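Local coordinates for manganese-dependent inorganic pyrophosphatase (Methanocaldococcus jannaschii, PDB 2EB0), which catalyses the hydrolysis of diphosphate to two phosphates, using manganese as its cofactor, at residues Asp11-Ala16 with Ile145-Leu150; Lys60-Val65 with Gln72-Leu77; Glu239-Glu244 with Leu264-Lys269. All blocks are in the same frame, centred on the assembly; numbering follows the deposited sequence.

In the fold
Contact 1 forms part of the dinuclear manganese site in the DHH domain: Asp11 binds one ion, and Asp13 and Asp147 the other. Contact 2 is nested along the chain inside the loop that contact 1 closes, and their centres lie 20 Å apart. The two touch where Ser14 O packs 4.1 Å from Val65 CG2. In contact 2, residues 72-77 cover strand 61-65, which leads to the metal ligand Asp66, and the Leu64 side chain is about 11 Å from a bound manganese. Contact 3 follows in the DHHA2 domain, away from the metals. Its centre is 27 Å from both others, its nearest atoms about 16 Å from contact 1 and 11 Å from contact 2.

Contact 1: Asp11-Ala16 with Ile145-Leu150; sequences DTDSIA and ISDTVL. With MN (manganese (II) ion), chain E; MN (manganese (II) ion), chain F.
Asp13 and Asp147 meet on a manganese ion of the dinuclear site of the DHH domain, where the first turn of helix 12-25 faces the end of helix 134-148. Asp147 OD2 binds the chain E ion at 2.4 Å, and Asp13 OD1 binds it at 2.1 Å. The shared ion holds Asp13 OD1 and Asp147 OD2 3.2 Å apart as neighbouring ligands, not as a hydrogen bond; the side chains cross at about a right angle, their carboxylate planes 63° apart. Asp13 holds CG opposite its backbone N (chi1 -169°), and this carries the carboxylate to the ion. Asp13 OD1 also accepts a hydrogen bond from Thr109 N. Asp66 and His88 complete the protein ligands of this ion, and Asp66 bridges to the second one, which His7 shares with Asp11. A water joins the helices a second time: it accepts from Asp13 N and donates to Ser146 OG at 2.9 Å and to Asp147 OD1 at 2.8 Å. Both oxygens of Asp147 are therefore held, one by metal and one by water, which fixes the rotation of the carboxylate. Ser146 OG lies 3.9 Å from Thr12 CB, and the hydroxyls of both residues bond to Glu38. Asp11 does two jobs as N-cap of helix 12-25: OD1 receives Ser14 N nearly along its C-O axis (2.9 Å, 169° at the hydrogen), while OD2 binds the chain F manganese at 2.3 Å.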
ATOM      1  N   ASP B  11     -19.995  -5.505   4.108  1.00 27.47           N
ATOM      2  CA  ASP B  11     -20.165  -6.777   4.790  1.00 25.95           C
ATOM      3  C   ASP B  11     -19.849  -6.457   6.244  1.00 23.73           C
ATOM      4  O   ASP B  11     -19.537  -5.307   6.578  1.00 22.56           O
ATOM      5  CB  ASP B  11     -19.205  -7.838   4.263  1.00 22.56           C
ATOM      6  CG  ASP B  11     -17.790  -7.338   4.164  1.00 27.31           C
ATOM      7  OD1 ASP B  11     -17.429  -6.391   4.897  1.00 27.78           O
ATOM      8  OD2 ASP B  11     -17.031  -7.906   3.352  1.00 31.65           O
ATOM      9  N   THR B  12     -19.926  -7.463   7.104  1.00 22.74           N
ATOM     10  CA  THR B  12     -19.669  -7.266   8.517  1.00 21.37           C
ATOM     11  C   THR B  12     -18.289  -6.706   8.827  1.00 21.28           C
ATOM     12  O   THR B  12     -18.158  -5.880   9.728  1.00 21.22           O
ATOM     13  CB  THR B  12     -19.864  -8.576   9.286  1.00 13.53           C
ATOM     14  OG1 THR B  12     -21.237  -8.960   9.195  1.00 13.65           O
ATOM     15  CG2 THR B  12     -19.473  -8.409  10.757  1.00 14.38           C
ATOM     16  N   ASP B  13     -17.267  -7.152   8.097  1.00 19.03           N
ATOM     17  CA  ASP B  13     -15.909  -6.659   8.340  1.00 22.45           C
ATOM     18  C   ASP B  13     -15.884  -5.151   8.119  1.00 20.88           C
ATOM     19  O   ASP B  13     -15.392  -4.410   8.957  1.00 21.44           O
ATOM     20  CB  ASP B  13     -14.889  -7.327   7.403  1.00 21.91           C
ATOM     21  CG  ASP B  13     -13.443  -7.045   7.811  1.00 24.03           C
ATOM     22  OD1 ASP B  13     -12.545  -7.150   6.956  1.00 25.68           O
ATOM     23  OD2 ASP B  13     -13.187  -6.725   8.988  1.00 22.13           O
ATOM     24  N   SER B  14     -16.428  -4.709   6.987  1.00 19.18           N
ATOM     25  CA  SER B  14     -16.487  -3.293   6.645  1.00 17.73           C
ATOM     26  C   SER B  14     -17.209  -2.441   7.693  1.00 18.14           C
ATOM     27  O   SER B  14     -16.787  -1.324   7.987  1.00 16.52           O
ATOM     28  CB  SER B  14     -17.190  -3.105   5.295  1.00 15.69           C
ATOM     29  OG  SER B  14     -16.256  -3.006   4.234  1.00 18.38           O
ATOM     30  N   ILE B  15     -18.303  -2.968   8.238  1.00 18.66           N
ATOM     31  CA  ILE B  15     -19.099  -2.252   9.230  1.00 18.08           C
ATOM     32  C   ILE B  15     -18.407  -2.215  10.584  1.00 18.81           C
ATOM     33  O   ILE B  15     -18.201  -1.141  11.142  1.00 18.11           O
ATOM     34  CB  ILE B  15     -20.503  -2.893   9.364  1.00 16.04           C
ATOM     35  CG1 ILE B  15     -21.263  -2.736   8.040  1.00 17.64           C
ATOM     36  CG2 ILE B  15     -21.283  -2.265  10.512  1.00 12.99           C
ATOM     37  CD1 ILE B  15     -21.545  -1.292   7.652  1.00 18.47           C
ATOM     38  N   ALA B  16     -18.044  -3.387  11.099  1.00 18.86           N
ATOM     39  CA  ALA B  16     -17.362  -3.496  12.384  1.00 18.64           C
ATOM     40  C   ALA B  16     -16.045  -2.719  12.397  1.00 18.33           C
ATOM     41  O   ALA B  16     -15.771  -1.969  13.330  1.00 17.71           O
ATOM     42  CB  ALA B  16     -17.100  -4.965  12.710  1.00 15.11           C
ATOM     43  N   ILE B 145     -14.793 -13.947  12.115  1.00 19.49           N
ATOM     44  CA  ILE B 145     -15.524 -15.151  11.770  1.00 18.87           C
ATOM     45  C   ILE B 145     -16.196 -15.009  10.408  1.00 19.67           C
ATOM     46  O   ILE B 145     -16.182 -15.933   9.595  1.00 20.22           O
ATOM     47  CB  ILE B 145     -16.608 -15.466  12.815  1.00 19.79           C
ATOM     48  CG1 ILE B 145     -15.948 -15.957  14.107  1.00 21.87           C
ATOM     49  CG2 ILE B 145     -17.597 -16.499  12.254  1.00 16.87           C
ATOM     50  CD1 ILE B 145     -16.879 -16.003  15.304  1.00 23.46           C
ATOM     51  N   SER B 146     -16.791 -13.849  10.169  1.00 16.28           N
ATOM     52  CA  SER B 146     -17.484 -13.604   8.921  1.00 16.51           C
ATOM     53  C   SER B 146     -16.549 -13.638   7.732  1.00 18.35           C
ATOM     54  O   SER B 146     -16.801 -14.330   6.751  1.00 18.94           O
ATOM     55  CB  SER B 146     -18.183 -12.246   8.966  1.00 16.00           C
ATOM     56  OG  SER B 146     -18.662 -11.906   7.676  1.00 13.78           O
ATOM     57  N   ASP B 147     -15.458 -12.893   7.827  1.00 22.00           N
ATOM     58  CA  ASP B 147     -14.503 -12.818   6.733  1.00 24.66           C
ATOM     59  C   ASP B 147     -13.777 -14.124   6.412  1.00 23.68           C
ATOM     60  O   ASP B 147     -13.481 -14.406   5.251  1.00 22.07           O
ATOM     61  CB  ASP B 147     -13.499 -11.711   7.022  1.00 29.18           C
ATOM     62  CG  ASP B 147     -13.601 -10.577   6.033  1.00 35.67           C
ATOM     63  OD1 ASP B 147     -14.734 -10.227   5.640  1.00 39.63           O
ATOM     64  OD2 ASP B 147     -12.550 -10.032   5.651  1.00 37.72           O
ATOM     65  N   THR B 148     -13.494 -14.918   7.435  1.00 15.05           N
ATOM     66  CA  THR B 148     -12.803 -16.173   7.220  1.00 15.43           C
ATOM     67  C   THR B 148     -13.785 -17.316   7.004  1.00 15.12           C
ATOM     68  O   THR B 148     -13.379 -18.428   6.687  1.00 15.83           O
ATOM     69  CB  THR B 148     -11.889 -16.519   8.415  1.00 18.43           C
ATOM     70  OG1 THR B 148     -12.670 -16.640   9.616  1.00 18.59           O
ATOM     71  CG2 THR B 148     -10.849 -15.441   8.592  1.00 17.80           C
ATOM     72  N   VAL B 149     -15.076 -17.034   7.139  1.00 18.04           N
ATOM     73  CA  VAL B 149     -16.093 -18.068   6.988  1.00 18.86           C
ATOM     74  C   VAL B 149     -15.775 -19.144   8.029  1.00 18.73           C
ATOM     75  O   VAL B 149     -15.625 -20.330   7.712  1.00 17.66           O
ATOM     76  CB  VAL B 149     -16.068 -18.706   5.582  1.00 20.72           C
ATOM     77  CG1 VAL B 149     -17.294 -19.591   5.398  1.00 18.93           C
ATOM     78  CG2 VAL B 149     -16.004 -17.618   4.512  1.00 24.45           C
ATOM     79  N   LEU B 150     -15.667 -18.703   9.274  1.00 19.82           N
ATOM     80  CA  LEU B 150     -15.355 -19.574  10.395  1.00 23.26           C
ATOM     81  C   LEU B 150     -14.033 -20.305  10.178  1.00 24.51           C
ATOM     82  O   LEU B 150     -13.945 -21.524  10.329  1.00 27.46           O
ATOM     83  CB  LEU B 150     -16.481 -20.585  10.630  1.00 30.12           C
ATOM     84  CG  LEU B 150     -16.912 -20.789  12.090  1.00 33.32           C
ATOM     85  CD1 LEU B 150     -17.555 -22.158  12.230  1.00 33.42           C
ATOM     86  CD2 LEU B 150     -15.727 -20.692  13.027  1.00 32.83           C
TER
HETATM   87 MN    MN E 503     -12.736  -7.769   4.912  1.00 34.64          MN
HETATM   88 MN    MN F 504     -15.270  -6.520   3.040  1.00 34.39          MN
HETATM   89  O   HOH W   1     -17.231  -9.571   6.605  1.00 22.31           O

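Contact 2: Lys60-Val65 with Gln72-Leu77; sequences KEIILV and QSFDDL
Ile62 and Phe74 come at each other from opposite directions, and the end of the isoleucine meets the far end of the ring: Ile62 CD1 lies 3.5 Å from Phe74 CZ. The second branch joins in, Ile62 CG2 standing 3.9 Å from Phe74 CE1. With CG1 beside the backbone N and CG2 opposite it (chi1 -56°), both branches of Ile62 reach the same corner of the ring. Leu64 divides its methyls. CD2 sits at the ring edge of Phe74, near the ring plane and 4.3 Å from CE1, and is closer to Ser73 OG at 3.5 Å. CD1 meets Leu77 CD1 tip to tip at 4.0 Å. Strand 61-65 belongs to the parallel sheet of the DHH domain, and residues 72-77 are part of the connection to the adjacent strand 81-87. This connection covers the face bearing Ile62 and Leu64, whereas Ile63 and Val65 pack on helix 12-25. The bend is a type I turn from Phe74 to Leu77, closed by a weak bond from Leu77 N to Phe74 O at 3.3 Å. With OG opposite the backbone N (chi1 -163°), Ser73 sets its hydroxyl beside the Leu64 methyls; its polar partner is His67 NE2, and His67 ND1 bonds in turn to Val65 O. Farther out, Ile54, Ala57 and Val5 pack on Phe74, while Asp76 is held by Ser56 OG and Ala57 N.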
ATOM      1  N   LYS B  60     -14.891  16.071   3.004  1.00 35.11           N
ATOM      2  CA  LYS B  60     -14.714  15.170   4.138  1.00 34.11           C
ATOM      3  C   LYS B  60     -13.289  14.638   4.253  1.00 32.00           C
ATOM      4  O   LYS B  60     -12.574  14.531   3.255  1.00 30.53           O
ATOM      5  CB  LYS B  60     -15.660  13.967   4.011  1.00 31.83           C
ATOM      6  CG  LYS B  60     -17.139  14.294   4.019  1.00 32.31           C
ATOM      7  CD  LYS B  60     -17.981  13.019   3.933  1.00 35.15           C
ATOM      8  CE  LYS B  60     -19.476  13.310   4.095  1.00 32.57           C
ATOM      9  NZ  LYS B  60     -20.018  14.182   3.016  1.00 33.95           N
ATOM     10  N   GLU B  61     -12.872  14.318   5.474  1.00 22.19           N
ATOM     11  CA  GLU B  61     -11.560  13.719   5.667  1.00 23.65           C
ATOM     12  C   GLU B  61     -11.879  12.234   5.780  1.00 23.62           C
ATOM     13  O   GLU B  61     -12.608  11.804   6.685  1.00 25.35           O
ATOM     14  CB  GLU B  61     -10.882  14.231   6.934  1.00 42.72           C
ATOM     15  CG  GLU B  61     -10.213  15.586   6.759  1.00 46.81           C
ATOM     16  CD  GLU B  61      -9.360  15.967   7.955  1.00 51.13           C
ATOM     17  OE1 GLU B  61      -8.750  17.059   7.936  1.00 55.02           O
ATOM     18  OE2 GLU B  61      -9.299  15.171   8.914  1.00 53.22           O
ATOM     19  N   ILE B  62     -11.338  11.456   4.856  1.00 28.66           N
ATOM     20  CA  ILE B  62     -11.625  10.037   4.806  1.00 26.16           C
ATOM     21  C   ILE B  62     -10.538   9.064   5.241  1.00 26.23           C
ATOM     22  O   ILE B  62      -9.347   9.247   4.970  1.00 27.17           O
ATOM     23  CB  ILE B  62     -12.051   9.647   3.381  1.00 24.32           C
ATOM     24  CG1 ILE B  62     -13.242  10.502   2.935  1.00 24.99           C
ATOM     25  CG2 ILE B  62     -12.377   8.168   3.324  1.00 23.65           C
ATOM     26  CD1 ILE B  62     -14.530  10.242   3.701  1.00 24.77           C
ATOM     27  N   ILE B  63     -10.985   8.026   5.933  1.00 19.43           N
ATOM     28  CA  ILE B  63     -10.136   6.938   6.377  1.00 19.20           C
ATOM     29  C   ILE B  63     -10.873   5.700   5.875  1.00 19.25           C
ATOM     30  O   ILE B  63     -11.966   5.370   6.359  1.00 17.13           O
ATOM     31  CB  ILE B  63     -10.018   6.859   7.907  1.00 22.54           C
ATOM     32  CG1 ILE B  63      -9.114   7.983   8.419  1.00 26.26           C
ATOM     33  CG2 ILE B  63      -9.450   5.511   8.303  1.00 21.72           C
ATOM     34  CD1 ILE B  63      -8.926   7.993   9.914  1.00 27.31           C
ATOM     35  N   LEU B  64     -10.282   5.033   4.891  1.00 20.63           N
ATOM     36  CA  LEU B  64     -10.889   3.848   4.311  1.00 20.30           C
ATOM     37  C   LEU B  64     -10.454   2.581   5.024  1.00 20.70           C
ATOM     38  O   LEU B  64      -9.291   2.436   5.384  1.00 22.75           O
ATOM     39  CB  LEU B  64     -10.515   3.741   2.837  1.00 13.90           C
ATOM     40  CG  LEU B  64     -10.877   4.943   1.964  1.00 15.13           C
ATOM     41  CD1 LEU B  64     -10.355   4.709   0.547  1.00 12.96           C
ATOM     42  CD2 LEU B  64     -12.393   5.139   1.957  1.00 14.72           C
ATOM     43  N   VAL B  65     -11.409   1.685   5.246  1.00 16.02           N
ATOM     44  CA  VAL B  65     -11.130   0.396   5.860  1.00 15.96           C
ATOM     45  C   VAL B  65     -11.716  -0.683   4.975  1.00 16.99           C
ATOM     46  O   VAL B  65     -12.747  -0.485   4.338  1.00 17.57           O
ATOM     47  CB  VAL B  65     -11.767   0.221   7.266  1.00 20.10           C
ATOM     48  CG1 VAL B  65     -11.025   1.061   8.286  1.00 20.43           C
ATOM     49  CG2 VAL B  65     -13.252   0.588   7.221  1.00 20.92           C
ATOM     50  N   GLN B  72     -15.063   0.680  -5.548  1.00 22.78           N
ATOM     51  CA  GLN B  72     -15.731   0.111  -4.377  1.00 22.43           C
ATOM     52  C   GLN B  72     -15.866   1.166  -3.277  1.00 22.74           C
ATOM     53  O   GLN B  72     -16.407   0.894  -2.203  1.00 22.34           O
ATOM     54  CB  GLN B  72     -14.925  -1.073  -3.830  1.00 21.07           C
ATOM     55  CG  GLN B  72     -14.642  -2.165  -4.836  1.00 20.22           C
ATOM     56  CD  GLN B  72     -13.618  -3.169  -4.333  1.00 28.10           C
ATOM     57  OE1 GLN B  72     -13.077  -3.959  -5.110  1.00 30.14           O
ATOM     58  NE2 GLN B  72     -13.347  -3.147  -3.028  1.00 29.06           N
ATOM     59  N   SER B  73     -15.374   2.369  -3.557  1.00 20.06           N
ATOM     60  CA  SER B  73     -15.396   3.467  -2.597  1.00 21.29           C
ATOM     61  C   SER B  73     -16.265   4.608  -3.128  1.00 22.46           C
ATOM     62  O   SER B  73     -17.054   4.402  -4.053  1.00 21.95           O
ATOM     63  CB  SER B  73     -13.958   3.948  -2.363  1.00 23.19           C
ATOM     64  OG  SER B  73     -13.840   4.726  -1.184  1.00 24.95           O
ATOM     65  N   PHE B  74     -16.127   5.799  -2.545  1.00 23.37           N
ATOM     66  CA  PHE B  74     -16.903   6.964  -2.983  1.00 26.69           C
ATOM     67  C   PHE B  74     -16.660   7.211  -4.462  1.00 27.42           C
ATOM     68  O   PHE B  74     -15.538   7.060  -4.942  1.00 27.08           O
ATOM     69  CB  PHE B  74     -16.477   8.250  -2.260  1.00 27.05           C
ATOM     70  CG  PHE B  74     -16.639   8.220  -0.774  1.00 27.06           C
ATOM     71  CD1 PHE B  74     -15.653   7.666   0.036  1.00 25.91           C
ATOM     72  CD2 PHE B  74     -17.743   8.814  -0.176  1.00 26.56           C
ATOM     73  CE1 PHE B  74     -15.760   7.711   1.420  1.00 26.76           C
ATOM     74  CE2 PHE B  74     -17.862   8.865   1.212  1.00 28.32           C
ATOM     75  CZ  PHE B  74     -16.868   8.315   2.013  1.00 27.72           C
ATOM     76  N   ASP B  75     -17.702   7.622  -5.177  1.00 33.89           N
ATOM     77  CA  ASP B  75     -17.573   7.916  -6.602  1.00 36.15           C
ATOM     78  C   ASP B  75     -16.676   9.138  -6.757  1.00 35.26           C
ATOM     79  O   ASP B  75     -16.003   9.305  -7.769  1.00 36.36           O
ATOM     80  CB  ASP B  75     -18.942   8.215  -7.211  1.00 66.92           C
ATOM     81  CG  ASP B  75     -19.932   7.094  -6.992  1.00 70.27           C
ATOM     82  OD1 ASP B  75     -19.669   5.966  -7.457  1.00 73.22           O
ATOM     83  OD2 ASP B  75     -20.976   7.343  -6.355  1.00 73.39           O
ATOM     84  N   ASP B  76     -16.669   9.980  -5.730  1.00 27.18           N
ATOM     85  CA  ASP B  76     -15.875  11.196  -5.714  1.00 27.12           C
ATOM     86  C   ASP B  76     -14.811  11.161  -4.622  1.00 27.19           C
ATOM     87  O   ASP B  76     -14.583  12.165  -3.937  1.00 26.72           O
ATOM     88  CB  ASP B  76     -16.785  12.405  -5.475  1.00 42.66           C
ATOM     89  CG  ASP B  76     -17.586  12.293  -4.180  1.00 43.15           C
ATOM     90  OD1 ASP B  76     -18.205  13.297  -3.778  1.00 42.04           O
ATOM     91  OD2 ASP B  76     -17.606  11.202  -3.565  1.00 43.99           O
ATOM     92  N   LEU B  77     -14.164  10.011  -4.456  1.00 30.78           N
ATOM     93  CA  LEU B  77     -13.123   9.855  -3.438  1.00 29.72           C
ATOM     94  C   LEU B  77     -12.119  10.998  -3.564  1.00 28.89           C
ATOM     95  O   LEU B  77     -11.734  11.618  -2.575  1.00 26.92           O
ATOM     96  CB  LEU B  77     -12.390   8.523  -3.627  1.00 32.20           C
ATOM     97  CG  LEU B  77     -11.869   7.779  -2.391  1.00 33.53           C
ATOM     98  CD1 LEU B  77     -10.822   6.770  -2.852  1.00 32.99           C
ATOM     99  CD2 LEU B  77     -11.271   8.741  -1.369  1.00 33.50           C
TER

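Contact 3: Glu239-Glu244 with Leu264-Lys269; sequences EKLKNE and LVVGNK
Leu241 faces the flat peptide group that joins Val266 to Gly267, and both its methyls lie on the same side of that plane. CD2 stands over the nitrogen end, 3.9 Å from Gly267 CA. CD1 stands above the same plane, toward the carbonyl oxygen, 3.7 Å from Val266 O. The other flat groups, the carboxylates of Glu239 and Glu244, serve helix 230-243 itself. Lys242 NZ reaches Glu239 OE2 at 2.7 Å on the syn side, 31° out of the carboxylate plane; Lys240 NZ meets Glu244 OE2, also at 2.7 Å and syn, 17° out of plane. Lys240 makes a cation-pi contact with Phe203 as well.

The side-chain contact is a single pair. Leu241 and Val266 slide past each other in opposite directions, with Leu241 CD2 3.7 Å from Val266 CG1. Leu241 extends CG opposite its backbone N (chi1 177°), which carries the branched end off the helix to the strand. Strand 260-267 is part of the mixed sheet of the DHHA2 domain, and helix 230-243 packs on it near the strand's end; Tyr234 of the helix also touches Val266, and Tyr246 touches Leu241. At the backbone angles of Gly267 a CB would be pressed against Val266 O, which by itself calls for glycine; it would also lie a tight 3.0 Å from Leu241 CD1. Cutting Leu241 back to an alanine would probably open a gap over Gly267 and leave Val266 CG1 without its methyl neighbour. No hydrogen bond or salt bridge links the two segments: the charged groups pair along the helix, and the helix meets the strand here through van der Waals contact, which depends on fit.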
ATOM      1  N   GLU B 239     -27.663  -8.946 -18.268  1.00 30.20           N
ATOM      2  CA  GLU B 239     -28.212  -7.604 -18.424  1.00 32.19           C
ATOM      3  C   GLU B 239     -27.293  -6.585 -17.770  1.00 31.36           C
ATOM      4  O   GLU B 239     -27.041  -5.517 -18.324  1.00 31.99           O
ATOM      5  CB  GLU B 239     -29.601  -7.522 -17.781  1.00102.46           C
ATOM      6  CG  GLU B 239     -30.686  -8.260 -18.542  1.00108.50           C
ATOM      7  CD  GLU B 239     -31.018  -7.599 -19.867  1.00114.61           C
ATOM      8  OE1 GLU B 239     -31.854  -8.148 -20.617  1.00118.11           O
ATOM      9  OE2 GLU B 239     -30.448  -6.526 -20.159  1.00117.16           O
ATOM     10  N   LYS B 240     -26.802  -6.922 -16.582  1.00 33.92           N
ATOM     11  CA  LYS B 240     -25.908  -6.044 -15.846  1.00 34.48           C
ATOM     12  C   LYS B 240     -24.634  -5.821 -16.651  1.00 36.16           C
ATOM     13  O   LYS B 240     -24.102  -4.710 -16.705  1.00 38.28           O
ATOM     14  CB  LYS B 240     -25.556  -6.670 -14.497  1.00 29.62           C
ATOM     15  CG  LYS B 240     -24.663  -5.812 -13.624  1.00 29.97           C
ATOM     16  CD  LYS B 240     -24.436  -6.465 -12.253  1.00 28.61           C
ATOM     17  CE  LYS B 240     -23.574  -5.585 -11.356  1.00 29.45           C
ATOM     18  NZ  LYS B 240     -24.242  -4.283 -11.077  1.00 25.73           N
ATOM     19  N   LEU B 241     -24.159  -6.888 -17.284  1.00 32.90           N
ATOM     20  CA  LEU B 241     -22.940  -6.838 -18.080  1.00 34.80           C
ATOM     21  C   LEU B 241     -22.958  -5.761 -19.172  1.00 35.73           C
ATOM     22  O   LEU B 241     -22.126  -4.850 -19.168  1.00 34.35           O
ATOM     23  CB  LEU B 241     -22.677  -8.209 -18.717  1.00 28.98           C
ATOM     24  CG  LEU B 241     -21.465  -8.289 -19.655  1.00 29.98           C
ATOM     25  CD1 LEU B 241     -20.193  -8.552 -18.850  1.00 30.82           C
ATOM     26  CD2 LEU B 241     -21.689  -9.394 -20.672  1.00 29.51           C
ATOM     27  N   LYS B 242     -23.909  -5.864 -20.100  1.00 42.05           N
ATOM     28  CA  LYS B 242     -23.998  -4.909 -21.202  1.00 43.02           C
ATOM     29  C   LYS B 242     -24.475  -3.501 -20.836  1.00 43.38           C
ATOM     30  O   LYS B 242     -24.032  -2.521 -21.440  1.00 42.63           O
ATOM     31  CB  LYS B 242     -24.878  -5.480 -22.318  1.00 60.86           C
ATOM     32  CG  LYS B 242     -26.278  -5.859 -21.896  1.00 63.66           C
ATOM     33  CD  LYS B 242     -27.029  -6.494 -23.054  1.00 67.64           C
ATOM     34  CE  LYS B 242     -28.472  -6.815 -22.682  1.00 67.50           C
ATOM     35  NZ  LYS B 242     -29.244  -5.586 -22.349  1.00 65.87           N
ATOM     36  N   ASN B 243     -25.357  -3.388 -19.846  1.00 31.37           N
ATOM     37  CA  ASN B 243     -25.869  -2.076 -19.460  1.00 31.94           C
ATOM     38  C   ASN B 243     -24.908  -1.240 -18.638  1.00 31.92           C
ATOM     39  O   ASN B 243     -24.957  -0.012 -18.683  1.00 31.91           O
ATOM     40  CB  ASN B 243     -27.189  -2.218 -18.705  1.00 45.20           C
ATOM     41  CG  ASN B 243     -28.250  -2.903 -19.532  1.00 46.18           C
ATOM     42  OD1 ASN B 243     -28.263  -2.794 -20.760  1.00 48.32           O
ATOM     43  ND2 ASN B 243     -29.156  -3.605 -18.869  1.00 48.32           N
ATOM     44  N   GLU B 244     -24.032  -1.893 -17.886  1.00 37.40           N
ATOM     45  CA  GLU B 244     -23.076  -1.159 -17.070  1.00 36.22           C
ATOM     46  C   GLU B 244     -21.669  -1.253 -17.658  1.00 35.42           C
ATOM     47  O   GLU B 244     -20.691  -0.815 -17.054  1.00 34.47           O
ATOM     48  CB  GLU B 244     -23.140  -1.672 -15.633  1.00 41.54           C
ATOM     49  CG  GLU B 244     -24.539  -1.496 -15.042  1.00 44.07           C
ATOM     50  CD  GLU B 244     -24.716  -2.141 -13.682  1.00 46.08           C
ATOM     51  OE1 GLU B 244     -25.878  -2.283 -13.250  1.00 48.84           O
ATOM     52  OE2 GLU B 244     -23.705  -2.500 -13.042  1.00 47.34           O
ATOM     53  N   LEU B 264     -20.048 -18.521 -12.178  1.00 24.15           N
ATOM     54  CA  LEU B 264     -20.898 -18.199 -13.320  1.00 24.48           C
ATOM     55  C   LEU B 264     -20.063 -17.209 -14.122  1.00 24.98           C
ATOM     56  O   LEU B 264     -19.578 -16.218 -13.571  1.00 23.14           O
ATOM     57  CB  LEU B 264     -22.197 -17.531 -12.877  1.00 19.28           C
ATOM     58  CG  LEU B 264     -23.124 -18.284 -11.918  1.00 22.27           C
ATOM     59  CD1 LEU B 264     -24.422 -17.496 -11.774  1.00 20.07           C
ATOM     60  CD2 LEU B 264     -23.418 -19.676 -12.446  1.00 24.29           C
ATOM     61  N   VAL B 265     -19.891 -17.471 -15.415  1.00 25.36           N
ATOM     62  CA  VAL B 265     -19.066 -16.604 -16.243  1.00 26.86           C
ATOM     63  C   VAL B 265     -19.833 -15.866 -17.333  1.00 27.22           C
ATOM     64  O   VAL B 265     -20.471 -16.478 -18.188  1.00 28.53           O
ATOM     65  CB  VAL B 265     -17.913 -17.412 -16.870  1.00 23.75           C
ATOM     66  CG1 VAL B 265     -16.962 -16.482 -17.613  1.00 25.82           C
ATOM     67  CG2 VAL B 265     -17.166 -18.164 -15.781  1.00 24.54           C
ATOM     68  N   VAL B 266     -19.753 -14.539 -17.294  1.00 26.34           N
ATOM     69  CA  VAL B 266     -20.445 -13.691 -18.254  1.00 25.75           C
ATOM     70  C   VAL B 266     -19.498 -12.689 -18.917  1.00 26.17           C
ATOM     71  O   VAL B 266     -18.778 -11.948 -18.233  1.00 22.43           O
ATOM     72  CB  VAL B 266     -21.574 -12.900 -17.563  1.00 33.60           C
ATOM     73  CG1 VAL B 266     -22.521 -12.329 -18.607  1.00 34.34           C
ATOM     74  CG2 VAL B 266     -22.315 -13.796 -16.586  1.00 36.72           C
ATOM     75  N   GLY B 267     -19.509 -12.660 -20.249  1.00 23.72           N
ATOM     76  CA  GLY B 267     -18.650 -11.740 -20.977  1.00 24.33           C
ATOM     77  C   GLY B 267     -17.390 -12.389 -21.528  1.00 27.14           C
ATOM     78  O   GLY B 267     -17.453 -13.327 -22.321  1.00 26.05           O
ATOM     79  N   ASN B 268     -16.236 -11.901 -21.086  1.00 37.29           N
ATOM     80  CA  ASN B 268     -14.955 -12.414 -21.549  1.00 38.52           C
ATOM     81  C   ASN B 268     -14.592 -13.789 -20.976  1.00 40.06           C
ATOM     82  O   ASN B 268     -13.674 -13.906 -20.162  1.00 41.46           O
ATOM     83  CB  ASN B 268     -13.856 -11.407 -21.202  1.00 35.18           C
ATOM     84  CG  ASN B 268     -12.584 -11.653 -21.972  1.00 34.11           C
ATOM     85  OD1 ASN B 268     -12.243 -12.794 -22.273  1.00 36.40           O
ATOM     86  ND2 ASN B 268     -11.862 -10.584 -22.284  1.00 32.53           N
ATOM     87  N   LYS B 269     -15.298 -14.831 -21.414  1.00 28.87           N
ATOM     88  CA  LYS B 269     -15.035 -16.185 -20.933  1.00 29.37           C
ATOM     89  C   LYS B 269     -13.609 -16.635 -21.222  1.00 30.20           C
ATOM     90  O   LYS B 269     -13.009 -17.383 -20.438  1.00 26.72           O
ATOM     91  CB  LYS B 269     -16.031 -17.170 -21.550  1.00 49.62           C
ATOM     92  CG  LYS B 269     -17.462 -16.956 -21.068  1.00 54.42           C
ATOM     93  CD  LYS B 269     -18.422 -18.006 -21.603  1.00 55.74           C
ATOM     94  CE  LYS B 269     -19.832 -17.778 -21.068  1.00 56.56           C
ATOM     95  NZ  LYS B 269     -20.815 -18.737 -21.654  1.00 58.03           N
TER